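Local coordinates for protein-glutaminase (Chryseobacterium proteolyticum, PDB 2ZK9) that probably deamidates glutamine side chains of proteins, turning them into glutamate with release of ammonia, at residues Phe15-Asn20 against Arg50-Asn55; Ala46-Gln51 against Ile157-Val162; Val78-His83 against Pro104-Ser109. All coordinates share one frame; numbering follows the deposited sequence.

Contact 1 (Phe15-Asn20 against Arg50-Asn55)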
loop_
_atom_site.group_PDB
_atom_site.type_symbol
_atom_site.label_atom_id
_atom_site.label_comp_id
_atom_site.label_asym_id
_atom_site.label_seq_id
_atom_site.Cartn_x
_atom_site.Cartn_y
_atom_site.Cartn_z
ATOM N N PHE A 15 -2.134 -9.230 -8.352
ATOM C CA PHE A 15 -1.451 -9.442 -7.077
ATOM C C PHE A 15 -0.043 -10.004 -7.315
ATOM O O PHE A 15 0.936 -9.524 -6.721
ATOM C CB PHE A 15 -2.287 -10.359 -6.175
ATOM C CG PHE A 15 -1.588 -10.543 -4.850
ATOM C CD1 PHE A 15 -0.721 -11.603 -4.606
ATOM C CD2 PHE A 15 -1.782 -9.637 -3.859
ATOM C CE1 PHE A 15 -0.067 -11.690 -3.405
ATOM C CE2 PHE A 15 -1.118 -9.714 -2.660
ATOM C CZ PHE A 15 -0.233 -10.716 -2.455
ATOM N N ASN A 16 0.047 -11.034 -8.154
ATOM C CA ASN A 16 1.353 -11.609 -8.431
ATOM C C ASN A 16 2.304 -10.619 -9.071
ATOM O O ASN A 16 3.515 -10.584 -8.755
ATOM C CB ASN A 16 1.162 -12.878 -9.301
ATOM C CG ASN A 16 0.530 -14.010 -8.544
ATOM O OD1 ASN A 16 0.559 -14.122 -7.318
ATOM N ND2 ASN A 16 -0.090 -14.875 -9.372
ATOM N N GLN A 17 1.796 -9.811 -9.999
ATOM C CA GLN A 17 2.628 -8.789 -10.628
ATOM C C GLN A 17 3.183 -7.827 -9.592
ATOM O O GLN A 17 4.362 -7.435 -9.661
ATOM C CB GLN A 17 1.860 -8.009 -11.689
ATOM C CG GLN A 17 1.418 -8.894 -12.867
ATOM C CD GLN A 17 0.618 -8.047 -13.785
ATOM O OE1 GLN A 17 1.117 -6.974 -14.135
ATOM N NE2 GLN A 17 -0.592 -8.475 -14.128
ATOM N N ILE A 18 2.354 -7.429 -8.659
ATOM C CA ILE A 18 2.809 -6.533 -7.557
ATOM C C ILE A 18 3.825 -7.234 -6.710
ATOM O O ILE A 18 4.887 -6.663 -6.410
ATOM C CB ILE A 18 1.560 -6.080 -6.764
ATOM C CG1 ILE A 18 0.745 -5.050 -7.579
ATOM C CG2 ILE A 18 2.012 -5.479 -5.451
ATOM C CD1 ILE A 18 -0.623 -4.804 -7.033
ATOM N N LYS A 19 3.555 -8.476 -6.305
ATOM C CA LYS A 19 4.474 -9.188 -5.420
ATOM C C LYS A 19 5.815 -9.381 -6.092
ATOM O O LYS A 19 6.863 -9.326 -5.453
ATOM C CB LYS A 19 3.853 -10.498 -4.923
ATOM C CG LYS A 19 4.652 -11.010 -3.693
ATOM C CD LYS A 19 4.005 -12.163 -2.971
ATOM C CE LYS A 19 4.746 -12.677 -1.800
ATOM N NZ LYS A 19 4.200 -13.928 -1.278
ATOM N N ASN A 20 5.805 -9.591 -7.395
ATOM C CA ASN A 20 7.037 -9.773 -8.162
ATOM C C ASN A 20 7.931 -8.549 -8.157
ATOM O O ASN A 20 9.125 -8.677 -8.488
ATOM C CB ASN A 20 6.723 -10.189 -9.605
ATOM C CG ASN A 20 6.311 -11.623 -9.722
ATOM O OD1 ASN A 20 6.432 -12.414 -8.798
ATOM N ND2 ASN A 20 5.846 -11.885 -10.966
ATOM N N ARG A 50 -0.445 1.018 -7.657
ATOM C CA ARG A 50 -1.419 1.586 -8.596
ATOM C C ARG A 50 -0.826 1.699 -9.987
ATOM O O ARG A 50 -1.514 1.405 -10.952
ATOM C CB ARG A 50 -1.924 2.920 -8.100
ATOM C CG ARG A 50 -2.806 3.615 -9.135
ATOM C CD ARG A 50 -3.398 4.856 -8.538
ATOM N NE ARG A 50 -4.244 5.582 -9.534
ATOM C CZ ARG A 50 -3.845 6.586 -10.251
ATOM N NH1 ARG A 50 -2.618 7.142 -10.137
ATOM N NH2 ARG A 50 -4.724 7.141 -11.114
ATOM N N GLN A 51 0.458 2.063 -10.120
ATOM C CA GLN A 51 1.089 2.139 -11.421
ATOM C C GLN A 51 1.049 0.762 -12.093
ATOM O O GLN A 51 0.848 0.671 -13.318
ATOM C CB GLN A 51 2.509 2.678 -11.324
ATOM C CG GLN A 51 3.233 2.791 -12.651
ATOM C CD GLN A 51 4.700 3.146 -12.526
ATOM O OE1 GLN A 51 5.420 2.469 -11.822
ATOM N NE2 GLN A 51 5.082 4.273 -13.173
ATOM N N ILE A 52 1.281 -0.309 -11.354
ATOM C CA ILE A 52 1.222 -1.644 -11.927
ATOM C C ILE A 52 -0.205 -1.951 -12.429
ATOM O O ILE A 52 -0.390 -2.461 -13.527
ATOM C CB ILE A 52 1.726 -2.703 -10.940
ATOM C CG1 ILE A 52 3.225 -2.451 -10.680
ATOM C CG2 ILE A 52 1.423 -4.088 -11.442
ATOM C CD1 ILE A 52 3.806 -3.203 -9.537
ATOM N N LEU A 53 -1.214 -1.601 -11.650
ATOM C CA LEU A 53 -2.583 -1.778 -12.139
ATOM C C LEU A 53 -2.808 -0.958 -13.422
ATOM O O LEU A 53 -3.375 -1.478 -14.388
ATOM C CB LEU A 53 -3.646 -1.371 -11.093
ATOM C CG LEU A 53 -4.229 -2.589 -10.288
ATOM C CD1 LEU A 53 -3.163 -3.273 -9.482
ATOM C CD2 LEU A 53 -5.347 -2.104 -9.403
ATOM N N MET A 54 -2.345 0.285 -13.463
ATOM C CA MET A 54 -2.544 1.102 -14.616
ATOM C C MET A 54 -1.804 0.570 -15.837
ATOM O O MET A 54 -2.313 0.665 -16.950
ATOM C CB MET A 54 -2.195 2.571 -14.315
ATOM C CG MET A 54 -3.142 3.235 -13.361
ATOM S SD MET A 54 -2.805 4.940 -13.002
ATOM C CE MET A 54 -3.056 5.745 -14.562
ATOM N N ASN A 55 -0.635 0.012 -15.646
ATOM C CA ASN A 55 0.086 -0.618 -16.746
ATOM C C ASN A 55 -0.809 -1.645 -17.415
ATOM O O ASN A 55 -0.704 -1.839 -18.613
ATOM C CB ASN A 55 1.388 -1.189 -16.216
ATOM C CG ASN A 55 2.509 -0.162 -15.905
ATOM O OD1 ASN A 55 2.488 0.990 -16.407
ATOM N ND2 ASN A 55 3.441 -0.656 -15.119
#
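Ile18 and Ile52 meet with their branches meshed at an oblique angle. The CD1 end of Ile52 reaches the backbone of the other helix, coming to 4.0 Å from Ile18 CA, while its second branch, CG2, lies 4.0 Å from Ile18 CG1. Both isoleucines have CG1 anti to their carbonyl carbon (chi1 -73° in Ile18, -65° in Ile52), a common setting for isoleucine in a helix, and this sends CG2 of Ile52 out toward helix 8-19. Ile18 then extends its CD1 past this pair to within 3.8 Å of Leu53 CD1, so one side chain spans two successive residues of helix 42-55.

The two helices pack in antiparallel fashion but well skewed, their segment axes 9.8 Å apart at an angle of 130°, and both pack on the mixed sheet, where Ile18 and Leu53 touch Ile86 of strand 82-91. Aliphatic residues suit this buried layer, where Ile18, Ile52 and Leu53 offer only carbon to one another and need no polar partner; the branched ends let Ile18 touch both Ile52 and Leu53.

At Gln17, which is partly exposed, the character changes. Gln17 and Ile52 run alongside each other, pointing opposite ways, with Gln17 CB 4.0 Å from Ile52 CG2. The long glutamine lends its aliphatic root to the packing, and in the conformer described here its amide end bonds to Asn56 through OE1 and to Ser13 through NE2.

Contact 2 (Ala46-Gln51 against Ile157-Val162)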
loop_
_atom_site.group_PDB
_atom_site.type_symbol
_atom_site.label_atom_id
_atom_site.label_comp_id
_atom_site.label_asym_id
_atom_site.label_seq_id
_atom_site.Cartn_x
_atom_site.Cartn_y
_atom_site.Cartn_z
ATOM N N ALA A 46 1.942 2.364 -2.172
ATOM C CA ALA A 46 0.579 2.296 -2.712
ATOM C C ALA A 46 0.507 2.872 -4.097
ATOM O O ALA A 46 -0.155 2.339 -4.987
ATOM C CB ALA A 46 -0.397 2.971 -1.764
ATOM N N HIS A 47 1.199 4.009 -4.335
ATOM C CA HIS A 47 1.133 4.625 -5.644
ATOM C C HIS A 47 1.860 3.783 -6.700
ATOM O O HIS A 47 1.459 3.769 -7.859
ATOM C CB HIS A 47 1.699 6.051 -5.564
ATOM C CG HIS A 47 0.907 7.047 -6.345
ATOM N ND1 HIS A 47 -0.405 7.134 -6.227
ATOM C CD2 HIS A 47 1.257 8.058 -7.196
ATOM C CE1 HIS A 47 -0.899 8.133 -6.922
ATOM N NE2 HIS A 47 0.116 8.698 -7.544
ATOM N N LYS A 48 2.905 3.083 -6.288
ATOM C CA LYS A 48 3.614 2.179 -7.192
ATOM C C LYS A 48 2.769 0.956 -7.522
ATOM O O LYS A 48 2.734 0.502 -8.668
ATOM C CB LYS A 48 4.957 1.782 -6.620
ATOM C CG LYS A 48 5.914 1.147 -7.601
ATOM C CD LYS A 48 6.444 2.112 -8.652
ATOM C CE LYS A 48 7.517 1.491 -9.500
ATOM N NZ LYS A 48 7.951 2.361 -10.597
ATOM N N MET A 49 2.050 0.424 -6.528
ATOM C CA MET A 49 1.096 -0.651 -6.825
ATOM C C MET A 49 0.053 -0.202 -7.820
ATOM O O MET A 49 -0.316 -0.938 -8.731
ATOM C CB MET A 49 0.408 -1.137 -5.544
ATOM C CG MET A 49 1.355 -1.865 -4.597
ATOM S SD MET A 49 0.472 -2.756 -3.277
ATOM C CE MET A 49 0.045 -1.431 -2.156
ATOM N N ARG A 50 -0.445 1.018 -7.657
ATOM C CA ARG A 50 -1.419 1.586 -8.596
ATOM C C ARG A 50 -0.826 1.699 -9.987
ATOM O O ARG A 50 -1.514 1.405 -10.952
ATOM C CB ARG A 50 -1.924 2.920 -8.100
ATOM C CG ARG A 50 -2.806 3.615 -9.135
ATOM C CD ARG A 50 -3.398 4.856 -8.538
ATOM N NE ARG A 50 -4.244 5.582 -9.534
ATOM C CZ ARG A 50 -3.845 6.586 -10.251
ATOM N NH1 ARG A 50 -2.618 7.142 -10.137
ATOM N NH2 ARG A 50 -4.724 7.141 -11.114
ATOM N N GLN A 51 0.458 2.063 -10.120
ATOM C CA GLN A 51 1.089 2.139 -11.421
ATOM C C GLN A 51 1.049 0.762 -12.093
ATOM O O GLN A 51 0.848 0.671 -13.318
ATOM C CB GLN A 51 2.509 2.678 -11.324
ATOM C CG GLN A 51 3.233 2.791 -12.651
ATOM C CD GLN A 51 4.700 3.146 -12.526
ATOM O OE1 GLN A 51 5.420 2.469 -11.822
ATOM N NE2 GLN A 51 5.082 4.273 -13.173
ATOM N N ILE A 157 7.139 10.872 -9.609
ATOM C CA ILE A 157 8.492 11.319 -9.255
ATOM C C ILE A 157 8.731 11.130 -7.776
ATOM O O ILE A 157 9.812 10.683 -7.382
ATOM C CB ILE A 157 8.680 12.769 -9.717
ATOM C CG1 ILE A 157 8.696 12.825 -11.281
ATOM C CG2 ILE A 157 9.929 13.394 -9.138
ATOM C CD1 ILE A 157 8.687 14.222 -11.829
ATOM N N ASN A 158 7.789 11.507 -6.929
ATOM C CA ASN A 158 8.033 11.334 -5.499
ATOM C C ASN A 158 8.122 9.841 -5.146
ATOM O O ASN A 158 8.996 9.418 -4.414
ATOM C CB ASN A 158 6.959 12.036 -4.672
ATOM C CG ASN A 158 7.417 12.201 -3.263
ATOM O OD1 ASN A 158 6.957 11.473 -2.349
ATOM N ND2 ASN A 158 8.283 13.149 -2.999
ATOM N N THR A 159 7.175 9.091 -5.697
ATOM C CA THR A 159 7.083 7.655 -5.431
ATOM C C THR A 159 8.388 6.974 -5.701
ATOM O O THR A 159 8.924 6.235 -4.878
ATOM C CB THR A 159 5.963 7.043 -6.283
ATOM O OG1 THR A 159 4.682 7.472 -5.849
ATOM C CG2 THR A 159 5.984 5.525 -6.231
ATOM N N ASN A 160 8.914 7.167 -6.919
ATOM C CA ASN A 160 10.122 6.437 -7.317
ATOM C C ASN A 160 11.313 6.900 -6.501
ATOM O O ASN A 160 12.188 6.099 -6.176
ATOM C CB ASN A 160 10.340 6.568 -8.822
ATOM C CG ASN A 160 9.356 5.776 -9.609
ATOM O OD1 ASN A 160 9.118 4.585 -9.304
ATOM N ND2 ASN A 160 8.843 6.339 -10.689
ATOM N N CYS A 161 11.373 8.194 -6.176
ATOM C CA CYS A 161 12.482 8.727 -5.378
ATOM C C CYS A 161 12.484 8.139 -3.990
ATOM O O CYS A 161 13.539 7.719 -3.458
ATOM C CB CYS A 161 12.359 10.262 -5.273
ATOM S SG CYS A 161 13.881 11.088 -4.745
ATOM N N VAL A 162 11.299 8.053 -3.358
ATOM C CA VAL A 162 11.195 7.512 -1.995
ATOM C C VAL A 162 11.530 6.031 -2.019
ATOM O O VAL A 162 12.272 5.549 -1.160
ATOM C CB VAL A 162 9.819 7.818 -1.417
ATOM C CG1 VAL A 162 9.574 7.026 -0.155
ATOM C CG2 VAL A 162 9.664 9.311 -1.195
#
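Lys48 directs CG away from its backbone N (chi1 -165°), bends at chi2 (70°) and then runs extended, which lays its tail across the side chain of Asn160 at about a right angle. NZ of Lys48 ends 2.8 Å from Asn160 OD1, in the plane of the carboxamide and on a lone pair of the oxygen, with a C=O...N angle of 136°. Lys48 NZ also donates to Gln51 OE1, one helical turn on, at 2.8 Å and likewise on a lone pair. Two amide oxygens thus grip one lysine, which probably helps to stabilise its positive charge at this partly exposed edge, and a long flexible chain is what can reach both.

Deeper in, Thr159 uses its two branches differently. CG2 of Thr159, the apolar one, packs 3.9 Å from Lys48 CB. OG1 of Thr159 sits at the edge of the His47 ring near its plane, 3.3 Å from His47 CB. No hydrogen bond joins OG1 to His47; the hydroxyl's polar partner is Asp153 OD2. His47 is also held from outside the pair: ND1 is bonded to Lys62 NZ, and Tyr142 meets the ring edge-to-face. A small threonine at the point of nearest backbone approach, its CA 6.7 Å from that of His47, suits helices whose axes come within 9.6 Å.

Helix 157-165, the last helix of the chain, crosses helix 42-55, its Cys161 tied to Cys183 by a disulfide, while Lys62 brings in strand 61-66 and Tyr142 strand 141-144 beside His47.

Contact 3 (Val78-His83 against Pro104-Ser109)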
loop_
_atom_site.group_PDB
_atom_site.type_symbol
_atom_site.label_atom_id
_atom_site.label_comp_id
_atom_site.label_asym_id
_atom_site.label_seq_id
_atom_site.Cartn_x
_atom_site.Cartn_y
_atom_site.Cartn_z
ATOM N N VAL A 78 6.017 -1.765 14.210
ATOM C CA VAL A 78 6.081 -0.353 13.847
ATOM C C VAL A 78 4.819 0.336 14.367
ATOM O O VAL A 78 3.761 -0.270 14.583
ATOM C CB VAL A 78 6.191 -0.153 12.326
ATOM C CG1 VAL A 78 7.547 -0.662 11.855
ATOM C CG2 VAL A 78 4.993 -0.784 11.618
ATOM N N ALA A 79 4.947 1.630 14.582
ATOM C CA ALA A 79 3.850 2.497 14.983
ATOM C C ALA A 79 3.676 3.538 13.895
ATOM O O ALA A 79 4.645 4.101 13.379
ATOM C CB ALA A 79 4.141 3.148 16.303
ATOM N N TRP A 80 2.409 3.818 13.605
ATOM C CA TRP A 80 2.016 4.751 12.565
ATOM C C TRP A 80 0.902 5.665 13.027
ATOM O O TRP A 80 0.093 5.259 13.838
ATOM C CB TRP A 80 1.510 3.940 11.401
ATOM C CG TRP A 80 2.402 3.065 10.631
ATOM C CD1 TRP A 80 3.729 3.217 10.299
ATOM C CD2 TRP A 80 1.938 1.832 10.050
ATOM N NE1 TRP A 80 4.100 2.143 9.533
ATOM C CE2 TRP A 80 3.024 1.295 9.348
ATOM C CE3 TRP A 80 0.712 1.146 10.007
ATOM C CZ2 TRP A 80 2.907 0.116 8.650
ATOM C CZ3 TRP A 80 0.619 -0.026 9.291
ATOM C CH2 TRP A 80 1.711 -0.498 8.614
ATOM N N SER A 81 0.817 6.857 12.421
ATOM C CA SER A 81 -0.340 7.710 12.575
ATOM C C SER A 81 -1.339 7.474 11.456
ATOM O O SER A 81 -2.532 7.831 11.626
ATOM C CB SER A 81 0.061 9.164 12.619
ATOM O OG SER A 81 0.764 9.558 11.470
ATOM N N TYR A 82 -0.920 6.937 10.321
ATOM C CA TYR A 82 -1.816 6.596 9.243
ATOM C C TYR A 82 -1.151 5.457 8.446
ATOM O O TYR A 82 0.039 5.255 8.522
ATOM C CB TYR A 82 -2.202 7.749 8.314
ATOM C CG TYR A 82 -1.181 8.052 7.266
ATOM C CD1 TYR A 82 -0.047 8.813 7.548
ATOM C CD2 TYR A 82 -1.304 7.578 5.962
ATOM C CE1 TYR A 82 0.872 9.053 6.533
ATOM C CE2 TYR A 82 -0.421 7.819 4.991
ATOM C CZ TYR A 82 0.689 8.547 5.265
ATOM O OH TYR A 82 1.561 8.806 4.245
ATOM N N HIS A 83 -1.986 4.789 7.644
ATOM C CA HIS A 83 -1.490 3.849 6.676
ATOM C C HIS A 83 -2.389 3.932 5.438
ATOM O O HIS A 83 -3.526 4.421 5.502
ATOM C CB HIS A 83 -1.452 2.423 7.282
ATOM C CG HIS A 83 -0.780 1.400 6.380
ATOM N ND1 HIS A 83 0.356 1.696 5.683
ATOM C CD2 HIS A 83 -1.134 0.145 6.101
ATOM C CE1 HIS A 83 0.683 0.620 5.004
ATOM N NE2 HIS A 83 -0.204 -0.379 5.242
ATOM N N PRO A 104 1.012 -6.090 0.371
ATOM C CA PRO A 104 2.034 -7.080 0.768
ATOM C C PRO A 104 2.914 -6.690 1.911
ATOM O O PRO A 104 3.671 -7.546 2.384
ATOM C CB PRO A 104 2.827 -7.263 -0.540
ATOM C CG PRO A 104 1.873 -6.965 -1.631
ATOM C CD PRO A 104 1.115 -5.777 -1.070
ATOM N N SER A 105 2.898 -5.459 2.384
ATOM C CA SER A 105 3.622 -5.128 3.615
ATOM C C SER A 105 2.985 -5.753 4.863
ATOM O O SER A 105 3.664 -5.914 5.839
ATOM C CB SER A 105 3.859 -3.634 3.797
ATOM O OG SER A 105 2.687 -2.882 4.163
ATOM N N LEU A 106 1.704 -6.082 4.778
ATOM C CA LEU A 106 0.950 -6.696 5.871
ATOM C C LEU A 106 0.426 -8.079 5.520
ATOM O O LEU A 106 0.209 -8.866 6.442
ATOM C CB LEU A 106 -0.170 -5.780 6.349
ATOM C CG LEU A 106 0.296 -4.458 6.956
ATOM C CD1 LEU A 106 -0.921 -3.598 7.298
ATOM C CD2 LEU A 106 1.166 -4.672 8.166
ATOM N N PHE A 107 0.100 -8.338 4.279
ATOM C CA PHE A 107 -0.519 -9.554 3.815
ATOM C C PHE A 107 0.189 -10.002 2.553
ATOM O O PHE A 107 -0.152 -9.636 1.416
ATOM C CB PHE A 107 -2.021 -9.340 3.586
ATOM C CG PHE A 107 -2.735 -8.996 4.852
ATOM C CD1 PHE A 107 -3.189 -9.982 5.691
ATOM C CD2 PHE A 107 -2.976 -7.671 5.177
ATOM C CE1 PHE A 107 -3.894 -9.701 6.833
ATOM C CE2 PHE A 107 -3.644 -7.346 6.335
ATOM C CZ PHE A 107 -4.131 -8.352 7.132
ATOM N N SER A 108 1.189 -10.834 2.718
ATOM C CA SER A 108 2.042 -11.246 1.619
ATOM C C SER A 108 1.456 -12.283 0.667
ATOM O O SER A 108 2.000 -12.508 -0.417
ATOM C CB SER A 108 3.345 -11.869 2.200
ATOM O OG SER A 108 3.053 -12.881 3.152
ATOM N N SER A 109 0.345 -12.916 1.066
ATOM C CA SER A 109 -0.156 -14.058 0.327
ATOM C C SER A 109 -1.276 -13.748 -0.640
ATOM O O SER A 109 -1.521 -14.564 -1.516
ATOM C CB SER A 109 -0.579 -15.217 1.253
ATOM O OG SER A 109 0.571 -15.762 1.890
#
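Leu106 puts its two methyls against two different rings: CD1 of Leu106 lies 3.9 Å from His83 NE2 and CD2 lies 4.2 Å from Trp80 CH2, both approaching obliquely. Behind these methyls the packing is close. Trp80 CH2 stands 3.7 Å above the His83 plane over the ring centre, and the opposite face of the indole is covered toward its rim by Val78 CG2. The chain turns a corner at Ser81, and Trp80 and His83, on the strands before and after it, come together. In His83, CG is anti to the backbone N (chi1 -173°), which carries the imidazole toward the loop 104-109. A leucine suits this place because its forked end can serve both rings.

The side toward partly exposed Ser105 is looser and polar. In the conformer described, Ser105 OG is 4.0 Å from His83 NE2, and no hydrogen bond joins them. Instead both side chains turn to Asp103, OD1 holding the serine hydroxyl and OD2 the imidazole NE2.

His83 also touches Cys42, the first residue of helix 42-55, and a sodium ion lies about 5 Å from its side chain. Cysteine, histidine and aspartate placed in this way are consistent with a Cys-His-Asp triad of the kind found in transglutaminases, related to the Cys-His-Asn arrangement of papain, with Asp103 fixing the rotation of the imidazole, Ser105 probably helping to position Asp103, and Trp80 and Leu106 giving the imidazole apolar neighbours.

Contact 1 is the most buried of the three and wholly apolar across its segments, whereas contact 2 packs a buried threonine and histidine beneath a lysine–amide network at a partly exposed edge. Both use helix 42-55 and share Arg50 and Gln51, and Ile18 reaches Met49 between them, so this helix has neighbours along much of its length. Contact 3 joins strands to a loop near the probable active site; like contact 1 it has no hydrogen bond across it, but its polar groups meet through Asp103. It meets the others at small points: Met49 touches Pro104, and Lys19 NZ bonds to Ser108 O, linking helix 8-19 to the loop 104-109.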